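Local coordinates for ADP-ribosylation factor guanine nucleotide-exchange factor SEC7 (Saccharomyces cerevisiae, PDB 4OIY), which activates the small GTPase ARF1 at the trans-Golgi network as a guanine nucleotide-exchange factor, through its Sec7 domain, thereby supporting vesicle budding and Golgi traffic, at residues Asp90-Phe95 with Ser139-Asn144; Phe99-Glu104 with Arg110-Phe115; Tyr134-Ser139 with Asp177-Leu182. One frame throughout, in Å; residues are numbered along the deposited sequence. Where two conformers were deposited one is given.

Interaction 1 of 3, residues Asp90-Phe95 with Ser139-Asn144; sequences DALRSF and SLIMLN
L92 reaches from helix 88-96 onto helix 130-148 and meets two successive residues there, L140 and I141, inside the all-helical Sec7 fold. One methyl makes the whole contact: CD2 of L92 lies 3.8 Å from CB of L140, on the first carbon of that side chain. The two leucines pass at a slant. Against I141 the leucine stands at about a right angle, and the approach is looser, 4.2 Å from L92 CD2 to I141 CG1. The direction of L92 follows from its first torsion, which sets CG trans to the backbone N (chi1 -161°) and sends the branch out toward helix 130-148. L140 and I141 each carry their leading carbon beside the backbone N instead, I141 with CG1 there (chi1 -71°). The backbones stay well apart, with CA of L92 and CA of L140 8.6 Å from each other, and between 90-95 and 139-144 the contact is made by aliphatic carbons. L92 also packs on M112 and F115 of helix 105-122, while L140 rests on F161 of helix 158-164; the contact is therefore one piece of a larger apolar layer between helices. Polar groups keep to its flank. N144 OD1 takes the backbone N of I191, and R93 NH2 holds the O of N189, so both helices grip the C-terminal end of the chain. One turn apart on helix 88-96, R93 and D90 form a salt bridge: NH1 of R93 approaches OD1 of D90 at 2.7 Å, with the carboxylate oxygen in the guanidinium plane but the N-H bent to 134°.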
loop_
_atom_site.group_PDB
_atom_site.type_symbol
_atom_site.label_atom_id
_atom_site.label_comp_id
_atom_site.label_asym_id
_atom_site.label_seq_id
_atom_site.Cartn_x
_atom_site.Cartn_y
_atom_site.Cartn_z
ATOM N N ASP A 90 8.512 -8.217 1.900
ATOM C CA ASP A 90 7.659 -8.315 3.076
ATOM C C ASP A 90 7.011 -6.976 3.402
ATOM O O ASP A 90 5.838 -6.921 3.776
ATOM C CB ASP A 90 8.432 -8.900 4.255
ATOM C CG ASP A 90 8.530 -10.429 4.179
ATOM O OD1 ASP A 90 7.712 -11.057 3.468
ATOM O OD2 ASP A 90 9.416 -10.998 4.823
ATOM N N ALA A 91 7.757 -5.894 3.210
ATOM C CA ALA A 91 7.205 -4.552 3.390
ATOM C C ALA A 91 6.100 -4.264 2.384
ATOM O O ALA A 91 5.030 -3.813 2.758
ATOM C CB ALA A 91 8.300 -3.504 3.290
ATOM N N LEU A 92 6.357 -4.569 1.117
ATOM C CA LEU A 92 5.354 -4.393 0.065
ATOM C C LEU A 92 4.094 -5.231 0.321
ATOM O O LEU A 92 2.971 -4.771 0.076
ATOM C CB LEU A 92 5.952 -4.775 -1.285
ATOM C CG LEU A 92 5.265 -4.278 -2.552
ATOM C CD1 LEU A 92 5.270 -2.761 -2.589
ATOM C CD2 LEU A 92 5.983 -4.858 -3.755
ATOM N N ARG A 93 4.271 -6.464 0.801
ATOM C CA ARG A 93 3.131 -7.340 1.072
ATOM C C ARG A 93 2.263 -6.738 2.173
ATOM O O ARG A 93 1.038 -6.655 2.038
ATOM C CB ARG A 93 3.568 -8.769 1.456
ATOM C CG ARG A 93 2.372 -9.722 1.511
ATOM C CD ARG A 93 2.676 -11.200 1.723
ATOM N NE ARG A 93 3.589 -11.810 0.748
ATOM C CZ ARG A 93 4.902 -11.942 0.923
ATOM N NH1 ARG A 93 5.489 -11.479 2.021
ATOM N NH2 ARG A 93 5.639 -12.522 -0.011
ATOM N N SER A 94 2.901 -6.301 3.253
ATOM C CA SER A 94 2.194 -5.671 4.360
ATOM C C SER A 94 1.422 -4.439 3.884
ATOM O O SER A 94 0.250 -4.260 4.203
ATOM C CB SER A 94 3.177 -5.279 5.462
ATOM O OG SER A 94 2.538 -4.509 6.466
ATOM N N PHE A 95 2.087 -3.618 3.084
ATOM C CA PHE A 95 1.510 -2.376 2.591
ATOM C C PHE A 95 0.348 -2.615 1.614
ATOM O O PHE A 95 -0.759 -2.112 1.817
ATOM C CB PHE A 95 2.619 -1.560 1.919
ATOM C CG PHE A 95 2.190 -0.195 1.462
ATOM C CD1 PHE A 95 1.637 0.710 2.351
ATOM C CD2 PHE A 95 2.390 0.199 0.146
ATOM C CE1 PHE A 95 1.249 1.973 1.925
ATOM C CE2 PHE A 95 2.017 1.458 -0.285
ATOM C CZ PHE A 95 1.446 2.351 0.607
ATOM N N SER A 139 8.538 -3.440 -10.300
ATOM C CA SER A 139 8.981 -4.700 -10.874
ATOM C C SER A 139 8.460 -5.877 -10.052
ATOM O O SER A 139 8.102 -6.915 -10.605
ATOM C CB SER A 139 10.504 -4.731 -10.963
ATOM O OG SER A 139 10.946 -5.925 -11.555
ATOM N N LEU A 140 8.413 -5.703 -8.735
ATOM C CA LEU A 140 7.914 -6.735 -7.842
ATOM C C LEU A 140 6.412 -6.912 -7.994
ATOM O O LEU A 140 5.925 -8.034 -7.960
ATOM C CB LEU A 140 8.269 -6.425 -6.386
ATOM C CG LEU A 140 9.758 -6.541 -6.047
ATOM C CD1 LEU A 140 10.075 -5.903 -4.709
ATOM C CD2 LEU A 140 10.201 -7.997 -6.081
ATOM N N ILE A 141 5.676 -5.814 -8.166
ATOM C CA ILE A 141 4.231 -5.906 -8.400
ATOM C C ILE A 141 3.954 -6.650 -9.706
ATOM O O ILE A 141 3.068 -7.511 -9.772
ATOM C CB ILE A 141 3.573 -4.509 -8.429
ATOM C CG1 ILE A 141 3.543 -3.913 -7.016
ATOM C CG2 ILE A 141 2.150 -4.587 -8.985
ATOM C CD1 ILE A 141 3.259 -2.432 -6.984
ATOM N N MET A 142 4.722 -6.338 -10.741
ATOM C CA MET A 142 4.547 -7.006 -12.040
ATOM C C MET A 142 4.887 -8.489 -11.961
ATOM O O MET A 142 4.203 -9.320 -12.542
ATOM C CB MET A 142 5.407 -6.347 -13.112
ATOM C CG MET A 142 5.264 -7.019 -14.463
ATOM S SD MET A 142 6.044 -6.104 -15.791
ATOM C CE MET A 142 7.770 -6.084 -15.380
ATOM N N LEU A 143 5.956 -8.813 -11.242
ATOM C CA LEU A 143 6.363 -10.202 -11.064
ATOM C C LEU A 143 5.255 -10.953 -10.353
ATOM O O LEU A 143 4.898 -12.064 -10.744
ATOM C CB LEU A 143 7.654 -10.281 -10.243
ATOM C CG LEU A 143 8.101 -11.695 -9.873
ATOM C CD1 LEU A 143 8.474 -12.511 -11.100
ATOM C CD2 LEU A 143 9.254 -11.651 -8.894
ATOM N N ASN A 144 4.707 -10.331 -9.314
ATOM C CA ASN A 144 3.644 -10.942 -8.522
ATOM C C ASN A 144 2.442 -11.284 -9.387
ATOM O O ASN A 144 1.901 -12.384 -9.303
ATOM C CB ASN A 144 3.206 -9.993 -7.405
ATOM C CG ASN A 144 2.226 -10.640 -6.455
ATOM O OD1 ASN A 144 2.557 -11.616 -5.781
ATOM N ND2 ASN A 144 1.015 -10.105 -6.394
#

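Interaction 2 of 3, residues Phe99-Glu104 with Arg110-Phe115; sequences FRLPGE and RFMLKF
F99 slides over one face of the F111 ring, CE2 of F99 lying 3.5 Å from CE1 of F111. The planes are nearly parallel (19°), but with centroids 4.8 Å apart the rings barely overlap. P102, pointing back against F111, meets the other rim of the ring obliquely and from the same side as F99, its CD 3.5 Å from F111 CE2. L101 CD2 rests 4.0 Å from CB of F111 and more loosely near SD of M112. F111 holds CG beside its backbone N (chi1 -74°), which lays the ring over toward the loop. With an alanine here the ring is gone, and F99, L101 and P102 would probably lose their common partner, leaving the loop less firmly held to helix 105-122. Further out, E104 occupies the N-cap position of that helix, and a water bridges it to R110: it donates to E104 OE1 at 3.0 Å and accepts from R110 NH1. E104 OE1 is also bonded to NE2 of Q106. F99 meets F95 edge-to-face, and F111 leans on M74 and L63 of two further helices. The segment 99-104 is the FRLPGE signature of Sec7 domains, the loop that in relatives carries the glutamic finger of nucleotide exchange.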
loop_
_atom_site.group_PDB
_atom_site.type_symbol
_atom_site.label_atom_id
_atom_site.label_comp_id
_atom_site.label_asym_id
_atom_site.label_seq_id
_atom_site.Cartn_x
_atom_site.Cartn_y
_atom_site.Cartn_z
ATOM N N PHE A 99 -4.871 -1.993 1.430
ATOM C CA PHE A 99 -5.769 -1.167 0.622
ATOM C C PHE A 99 -5.644 -1.612 -0.837
ATOM O O PHE A 99 -4.703 -2.315 -1.198
ATOM C CB PHE A 99 -5.403 0.316 0.746
ATOM C CG PHE A 99 -4.097 0.661 0.092
ATOM C CD1 PHE A 99 -2.896 0.392 0.721
ATOM C CD2 PHE A 99 -4.067 1.231 -1.164
ATOM C CE1 PHE A 99 -1.687 0.693 0.107
ATOM C CE2 PHE A 99 -2.870 1.539 -1.784
ATOM C CZ PHE A 99 -1.673 1.275 -1.150
ATOM N N ARG A 100 -6.598 -1.212 -1.673
ATOM C CA ARG A 100 -6.495 -1.440 -3.114
ATOM C C ARG A 100 -5.933 -0.220 -3.821
ATOM O O ARG A 100 -6.477 0.875 -3.706
ATOM C CB ARG A 100 -7.867 -1.755 -3.705
ATOM C CG ARG A 100 -7.812 -2.171 -5.166
ATOM C CD ARG A 100 -9.187 -2.469 -5.732
ATOM N NE ARG A 100 -9.890 -1.269 -6.178
ATOM C CZ ARG A 100 -11.049 -1.268 -6.835
ATOM N NH1 ARG A 100 -11.670 -2.407 -7.115
ATOM N NH2 ARG A 100 -11.594 -0.118 -7.200
ATOM N N LEU A 101 -4.836 -0.406 -4.559
ATOM C CA LEU A 101 -4.280 0.671 -5.361
ATOM C C LEU A 101 -5.327 1.175 -6.347
ATOM O O LEU A 101 -6.018 0.359 -6.961
ATOM C CB LEU A 101 -3.039 0.212 -6.141
ATOM C CG LEU A 101 -1.711 0.163 -5.377
ATOM C CD1 LEU A 101 -0.691 -0.603 -6.192
ATOM C CD2 LEU A 101 -1.188 1.550 -5.052
ATOM N N PRO A 102 -5.453 2.511 -6.483
ATOM C CA PRO A 102 -6.306 3.091 -7.524
ATOM C C PRO A 102 -5.801 2.776 -8.917
ATOM O O PRO A 102 -4.724 2.185 -9.090
ATOM C CB PRO A 102 -6.195 4.596 -7.290
ATOM C CG PRO A 102 -5.751 4.749 -5.884
ATOM C CD PRO A 102 -4.911 3.546 -5.586
ATOM N N GLY A 103 -6.572 3.218 -9.902
ATOM C CA GLY A 103 -6.314 2.901 -11.287
ATOM C C GLY A 103 -5.283 3.777 -11.956
ATOM O O GLY A 103 -4.420 3.268 -12.666
ATOM N N GLU A 104 -5.360 5.085 -11.761
ATOM C CA GLU A 104 -4.520 5.972 -12.563
ATOM C C GLU A 104 -3.089 5.983 -12.060
ATOM O O GLU A 104 -2.822 5.931 -10.852
ATOM C CB GLU A 104 -5.100 7.380 -12.700
ATOM C CG GLU A 104 -4.846 8.342 -11.573
ATOM C CD GLU A 104 -5.706 9.586 -11.701
ATOM O OE1 GLU A 104 -5.204 10.694 -11.422
ATOM O OE2 GLU A 104 -6.879 9.458 -12.103
ATOM N N ARG A 110 2.236 8.186 -6.389
ATOM C CA ARG A 110 2.241 8.836 -5.069
ATOM C C ARG A 110 2.389 7.808 -3.941
ATOM O O ARG A 110 3.221 7.985 -3.036
ATOM C CB ARG A 110 0.974 9.675 -4.861
ATOM C CG ARG A 110 0.871 10.901 -5.759
ATOM C CD ARG A 110 -0.072 11.939 -5.159
ATOM N NE ARG A 110 -1.489 11.592 -5.243
ATOM C CZ ARG A 110 -2.252 11.799 -6.315
ATOM N NH1 ARG A 110 -3.527 11.456 -6.293
ATOM N NH2 ARG A 110 -1.741 12.339 -7.420
ATOM N N PHE A 111 1.589 6.743 -3.988
ATOM C CA PHE A 111 1.693 5.663 -2.999
ATOM C C PHE A 111 3.085 5.043 -2.993
ATOM O O PHE A 111 3.685 4.847 -1.927
ATOM C CB PHE A 111 0.689 4.547 -3.281
ATOM C CG PHE A 111 -0.729 4.885 -2.934
ATOM C CD1 PHE A 111 -1.207 4.688 -1.651
ATOM C CD2 PHE A 111 -1.594 5.360 -3.903
ATOM C CE1 PHE A 111 -2.518 4.968 -1.338
ATOM C CE2 PHE A 111 -2.916 5.639 -3.595
ATOM C CZ PHE A 111 -3.372 5.453 -2.307
ATOM N N MET A 112 3.593 4.706 -4.176
ATOM C CA MET A 112 4.810 3.918 -4.259
ATOM C C MET A 112 6.033 4.747 -3.924
ATOM O O MET A 112 6.993 4.216 -3.364
ATOM C CB MET A 112 4.915 3.226 -5.623
ATOM C CG MET A 112 3.698 2.337 -5.925
ATOM S SD MET A 112 3.147 1.287 -4.550
ATOM C CE MET A 112 4.645 0.357 -4.378
ATOM N N LEU A 113 6.000 6.048 -4.225
ATOM C CA LEU A 113 7.108 6.922 -3.821
ATOM C C LEU A 113 7.162 7.075 -2.307
ATOM O O LEU A 113 8.245 7.014 -1.719
ATOM C CB LEU A 113 7.058 8.291 -4.505
ATOM C CG LEU A 113 8.204 9.238 -4.118
ATOM C CD1 LEU A 113 9.570 8.648 -4.441
ATOM C CD2 LEU A 113 7.999 10.581 -4.805
ATOM N N LYS A 114 6.007 7.255 -1.670
ATOM C CA LYS A 114 5.968 7.373 -0.216
ATOM C C LYS A 114 6.370 6.058 0.451
ATOM O O LYS A 114 7.105 6.063 1.439
ATOM C CB LYS A 114 4.587 7.803 0.261
ATOM C CG LYS A 114 4.472 7.982 1.764
ATOM C CD LYS A 114 5.358 9.085 2.327
ATOM C CE LYS A 114 5.180 9.165 3.837
ATOM N NZ LYS A 114 6.126 10.090 4.511
ATOM N N PHE A 115 5.887 4.938 -0.083
ATOM C CA PHE A 115 6.330 3.627 0.386
ATOM C C PHE A 115 7.852 3.514 0.323
ATOM O O PHE A 115 8.491 3.123 1.301
ATOM C CB PHE A 115 5.696 2.506 -0.433
ATOM C CG PHE A 115 6.338 1.172 -0.212
ATOM C CD1 PHE A 115 5.996 0.414 0.895
ATOM C CD2 PHE A 115 7.311 0.696 -1.077
ATOM C CE1 PHE A 115 6.606 -0.795 1.132
ATOM C CE2 PHE A 115 7.932 -0.519 -0.841
ATOM C CZ PHE A 115 7.573 -1.261 0.269
HETATM O O HOH W 1 -4.914 12.187 -8.852
#

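Interaction 3 of 3, residues Tyr134-Ser139 with Asp177-Leu182; sequences YVLSYS and DFLEGL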
loop_
_atom_site.group_PDB
_atom_site.type_symbol
_atom_site.label_atom_id
_atom_site.label_comp_id
_atom_site.label_asym_id
_atom_site.label_seq_id
_atom_site.Cartn_x
_atom_site.Cartn_y
_atom_site.Cartn_z
ATOM N N TYR A 134 11.756 2.496 -5.152
ATOM C CA TYR A 134 10.595 2.905 -5.934
ATOM C C TYR A 134 10.449 2.055 -7.193
ATOM O O TYR A 134 9.429 1.416 -7.400
ATOM C CB TYR A 134 10.719 4.391 -6.293
ATOM C CG TYR A 134 9.656 4.965 -7.216
ATOM C CD1 TYR A 134 8.362 5.205 -6.769
ATOM C CD2 TYR A 134 9.972 5.347 -8.514
ATOM C CE1 TYR A 134 7.411 5.767 -7.601
ATOM C CE2 TYR A 134 9.023 5.906 -9.351
ATOM C CZ TYR A 134 7.744 6.116 -8.892
ATOM O OH TYR A 134 6.803 6.685 -9.732
ATOM N N VAL A 135 11.484 2.025 -8.035
ATOM C CA VAL A 135 11.373 1.271 -9.284
ATOM C C VAL A 135 11.300 -0.232 -9.054
ATOM O O VAL A 135 10.597 -0.947 -9.773
ATOM C CB VAL A 135 12.480 1.600 -10.308
ATOM C CG1 VAL A 135 12.452 3.078 -10.668
ATOM C CG2 VAL A 135 13.850 1.158 -9.817
ATOM N N LEU A 136 12.021 -0.716 -8.044
ATOM C CA LEU A 136 12.002 -2.136 -7.728
ATOM C C LEU A 136 10.603 -2.574 -7.316
ATOM O O LEU A 136 10.179 -3.674 -7.648
ATOM C CB LEU A 136 13.015 -2.451 -6.628
ATOM C CG LEU A 136 13.140 -3.918 -6.199
ATOM C CD1 LEU A 136 13.412 -4.811 -7.398
ATOM C CD2 LEU A 136 14.243 -4.063 -5.166
ATOM N N SER A 137 9.880 -1.699 -6.615
ATOM C CA SER A 137 8.527 -2.022 -6.169
ATOM C C SER A 137 7.590 -2.301 -7.344
ATOM O O SER A 137 6.786 -3.213 -7.287
ATOM C CB SER A 137 7.969 -0.910 -5.287
ATOM O OG SER A 137 8.718 -0.819 -4.095
ATOM N N TYR A 138 7.701 -1.527 -8.425
ATOM C CA TYR A 138 6.887 -1.802 -9.617
ATOM C C TYR A 138 7.245 -3.130 -10.271
ATOM O O TYR A 138 6.376 -3.866 -10.720
ATOM C CB TYR A 138 7.012 -0.688 -10.662
ATOM C CG TYR A 138 6.295 0.560 -10.245
ATOM C CD1 TYR A 138 4.948 0.739 -10.541
ATOM C CD2 TYR A 138 6.948 1.546 -9.529
ATOM C CE1 TYR A 138 4.279 1.879 -10.134
ATOM C CE2 TYR A 138 6.297 2.687 -9.133
ATOM C CZ TYR A 138 4.959 2.848 -9.438
ATOM O OH TYR A 138 4.312 3.984 -9.029
ATOM N N SER A 139 8.538 -3.440 -10.300
ATOM C CA SER A 139 8.981 -4.700 -10.874
ATOM C C SER A 139 8.460 -5.877 -10.052
ATOM O O SER A 139 8.102 -6.915 -10.605
ATOM C CB SER A 139 10.504 -4.731 -10.963
ATOM O OG SER A 139 10.946 -5.925 -11.555
ATOM N N ASP A 177 22.188 -12.414 -6.630
ATOM C CA ASP A 177 21.708 -13.190 -5.486
ATOM C C ASP A 177 20.619 -12.448 -4.709
ATOM O O ASP A 177 19.681 -13.061 -4.211
ATOM C CB ASP A 177 22.853 -13.567 -4.543
ATOM C CG ASP A 177 22.444 -14.626 -3.535
ATOM O OD1 ASP A 177 22.204 -15.779 -3.952
ATOM O OD2 ASP A 177 22.343 -14.304 -2.331
ATOM N N PHE A 178 20.751 -11.128 -4.612
ATOM C CA PHE A 178 19.770 -10.302 -3.912
ATOM C C PHE A 178 18.428 -10.343 -4.634
ATOM O O PHE A 178 17.394 -10.561 -4.016
ATOM C CB PHE A 178 20.264 -8.860 -3.795
ATOM C CG PHE A 178 19.259 -7.921 -3.207
ATOM C CD1 PHE A 178 19.005 -7.923 -1.849
ATOM C CD2 PHE A 178 18.564 -7.043 -4.018
ATOM C CE1 PHE A 178 18.077 -7.059 -1.306
ATOM C CE2 PHE A 178 17.628 -6.174 -3.484
ATOM C CZ PHE A 178 17.382 -6.182 -2.128
ATOM N N LEU A 179 18.462 -10.141 -5.946
ATOM C CA LEU A 179 17.238 -10.175 -6.744
ATOM C C LEU A 179 16.622 -11.572 -6.781
ATOM O O LEU A 179 15.402 -11.705 -6.718
ATOM C CB LEU A 179 17.493 -9.659 -8.163
ATOM C CG LEU A 179 17.743 -8.149 -8.296
ATOM C CD1 LEU A 179 18.052 -7.777 -9.739
ATOM C CD2 LEU A 179 16.547 -7.342 -7.792
ATOM N N GLU A 180 17.454 -12.610 -6.870
ATOM C CA GLU A 180 16.933 -13.983 -6.857
ATOM C C GLU A 180 16.171 -14.259 -5.557
ATOM O O GLU A 180 15.125 -14.899 -5.573
ATOM C CB GLU A 180 18.052 -15.005 -7.031
ATOM C CG GLU A 180 17.544 -16.438 -7.118
ATOM C CD GLU A 180 18.606 -17.430 -7.551
ATOM O OE1 GLU A 180 18.328 -18.645 -7.476
ATOM O OE2 GLU A 180 19.702 -17.008 -7.983
ATOM N N GLY A 181 16.695 -13.765 -4.435
ATOM C CA GLY A 181 16.024 -13.883 -3.153
ATOM C C GLY A 181 14.633 -13.277 -3.175
ATOM O O GLY A 181 13.674 -13.899 -2.761
ATOM N N LEU A 182 14.529 -12.059 -3.691
ATOM C CA LEU A 182 13.228 -11.398 -3.762
ATOM C C LEU A 182 12.271 -12.134 -4.701
ATOM O O LEU A 182 11.088 -12.276 -4.390
ATOM C CB LEU A 182 13.378 -9.942 -4.207
ATOM C CG LEU A 182 14.237 -9.025 -3.330
ATOM C CD1 LEU A 182 14.231 -7.612 -3.894
ATOM C CD2 LEU A 182 13.754 -9.044 -1.894
#
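The two methyls of L136 divide between three residues of helix 176-188. CD2 takes L182, 3.8 Å from its CD1, and also faces F178; CD1 goes to L179, 4.0 Å from its CD2. In L136, CG lies opposite the backbone N (chi1 -179°), and the second torsion (chi2 54°) runs CD2 on toward L182 and F178 while CD1 turns to L179. L179 and L182 answer with the other common leucine shape: CG sits beside the backbone N and CD1 is anti to CA. That extended CD1 is the branch with which L182 meets L136, whereas L179 uses its other methyl, CD2; both approach at a slant. F178 offers its ring edge, CE2 lying 4.3 Å from L136 CD2 near the ring plane. In the helical Sec7 fold this joins helix 130-148 to helix 176-188, whose short segments run at 45° with axes 12.7 Å apart, far enough that only side-chain ends meet. I88 of helix 88-96 packs on both L136 and L182 and so fills in beside them, and L179 leans on L162 of helix 158-164.

Overall arrangement
Helix 130-148 ties the three contacts together. Interactions 1 and 3 lie on consecutive parts of it, share S139 and have centres 9 Å apart, with L140 CD2 4.2 Å from L182 CB. Interaction 2, nested along the chain inside the loop closed by interaction 1, has its centre 12 Å from that contact; L92 CD1 and M112 CE join them at 3.6 Å. Interactions 2 and 3 are centred 18 Å apart yet meet where M112 CB lies 3.5 Å from Y138 OH. All three are away from the magnesium-binding D121. A continuous run of contacts thus leads from the FRLPGE loop through helices 105-122, 88-96 and 130-148 to helix 176-188.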